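Local coordinates for 5,10-methylenetetrahydrofolate dehydrogenase (Bombyx mori, PDB 5ZF1), which catalyses the NADP+-dependent oxidation of 5,10-methylenetetrahydrofolate to 5,10-methenyltetrahydrofolate in one-carbon metabolism, at the interface of chains A and B. Sequence-based numbering; all coordinates share one arbitrary frame. Chains: chain A/B, 5,10-methylenetetrahydrofolate dehydrogenase.

The interface of chains A and B. Residues chain A 195-197, 201, 209; chain B 193-195.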
loop_
_atom_site.group_PDB
_atom_site.type_symbol
_atom_site.label_atom_id
_atom_site.label_comp_id
_atom_site.label_asym_id
_atom_site.label_seq_id
_atom_site.Cartn_x
_atom_site.Cartn_y
_atom_site.Cartn_z
ATOM N N THR A 195 -11.427 2.308 7.595
ATOM C CA THR A 195 -10.660 2.161 8.830
ATOM C C THR A 195 -10.038 0.780 8.836
ATOM O O THR A 195 -10.742 -0.219 8.648
ATOM C CB THR A 195 -11.552 2.325 10.059
ATOM O OG1 THR A 195 -12.195 3.596 10.029
ATOM C CG2 THR A 195 -10.697 2.177 11.355
ATOM N N ILE A 196 -8.736 0.720 9.127
ATOM C CA ILE A 196 -7.994 -0.527 9.203
ATOM C C ILE A 196 -7.808 -0.851 10.681
ATOM O O ILE A 196 -7.093 -0.134 11.387
ATOM C CB ILE A 196 -6.640 -0.420 8.491
ATOM C CG1 ILE A 196 -6.865 -0.225 6.984
ATOM C CG2 ILE A 196 -5.781 -1.673 8.766
ATOM C CD1 ILE A 196 -6.398 1.107 6.488
ATOM N N CYS A 197 -8.456 -1.911 11.137
ATOM C CA CYS A 197 -8.302 -2.401 12.506
ATOM C C CYS A 197 -7.444 -3.649 12.482
ATOM O O CYS A 197 -7.375 -4.347 11.473
ATOM C CB CYS A 197 -9.653 -2.710 13.143
ATOM S SG CYS A 197 -10.732 -1.268 13.298
ATOM N N THR A 201 -5.600 -3.003 17.866
ATOM C CA THR A 201 -6.740 -2.127 18.099
ATOM C C THR A 201 -7.413 -2.511 19.417
ATOM O O THR A 201 -7.832 -3.664 19.577
ATOM C CB THR A 201 -7.740 -2.196 16.916
ATOM O OG1 THR A 201 -7.056 -1.825 15.713
ATOM C CG2 THR A 201 -8.905 -1.250 17.122
ATOM N N TYR A 209 -15.644 1.227 16.006
ATOM C CA TYR A 209 -15.538 1.371 14.544
ATOM C C TYR A 209 -16.503 0.430 13.832
ATOM O O TYR A 209 -17.142 0.812 12.844
ATOM C CB TYR A 209 -14.106 1.099 14.088
ATOM C CG TYR A 209 -13.182 2.273 14.295
ATOM C CD1 TYR A 209 -13.371 3.437 13.597
ATOM C CD2 TYR A 209 -12.133 2.216 15.206
ATOM C CE1 TYR A 209 -12.553 4.525 13.769
ATOM C CE2 TYR A 209 -11.297 3.291 15.387
ATOM C CZ TYR A 209 -11.509 4.449 14.657
ATOM O OH TYR A 209 -10.703 5.551 14.831
ATOM N N THR B 193 -4.605 2.596 14.718
ATOM C CA THR B 193 -5.830 2.250 13.996
ATOM C C THR B 193 -6.144 3.433 13.080
ATOM O O THR B 193 -6.483 4.505 13.566
ATOM C CB THR B 193 -6.977 2.016 14.979
ATOM O OG1 THR B 193 -6.614 0.985 15.908
ATOM C CG2 THR B 193 -8.261 1.595 14.230
ATOM N N VAL B 194 -6.062 3.245 11.763
ATOM C CA VAL B 194 -6.014 4.375 10.829
ATOM C C VAL B 194 -7.302 4.406 10.032
ATOM O O VAL B 194 -7.716 3.377 9.499
ATOM C CB VAL B 194 -4.816 4.259 9.872
ATOM C CG1 VAL B 194 -4.831 5.379 8.849
ATOM C CG2 VAL B 194 -3.503 4.309 10.639
ATOM N N THR B 195 -7.929 5.578 9.950
ATOM C CA THR B 195 -9.033 5.798 9.014
ATOM C C THR B 195 -8.512 6.686 7.905
ATOM O O THR B 195 -7.909 7.723 8.182
ATOM C CB THR B 195 -10.216 6.483 9.699
ATOM O OG1 THR B 195 -10.655 5.692 10.808
ATOM C CG2 THR B 195 -11.375 6.698 8.679
HETATM O O HOH W 1 -9.146 5.984 12.901
#
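Strand 193-197 of chain A pairs antiparallel with the same strand of chain B, an edge-to-edge joint between the NAD(P)-binding domains of this tetrahydrofolate dehydrogenase/cyclohydrolase family member. It joins the sheets of the two chains across the two-fold axis of the deposited dimer, which is probably the working form, as in relatives. A:Thr195 meets its own copy, B:Thr195, at the centre. A:Thr195 OG1 and B:Thr195 OG1 share a hydrogen bond of 2.7 Å, and the side chains approach at a slant. Next to this pair, the backbone N of A:Ile196 donates to B:Val194 O at 2.9 Å, a nearly straight bond (166° at H). Farther along, A:Thr201 and B:Thr193 meet almost at right angles through their hydroxyls, with OG1 to OG1 2.9 Å. Both branches of B:Thr193 face chain A. With OG1 beside the backbone N (chi1 -57°), OG1 points to A:Thr201, and CG2, anti to that N, points to A:Tyr209 and A:Cys197. The methyl B:Thr193 CG2 packs against A:Tyr209 CE2 at 3.7 Å and A:Cys197 SG at 3.9 Å. The A:Tyr209 ring also lies over A:Thr195 CG2, which sits under its centre. The phenol A:Tyr209 OH reaches water 1 at 2.5 Å. The water also binds B:Thr195 OG1, at 2.6 Å, and more distantly the backbone O of B:Thr193. A leucine at A:Tyr209 would probably leave this water without its phenol partner and the two threonine methyls without their shared aromatic cover.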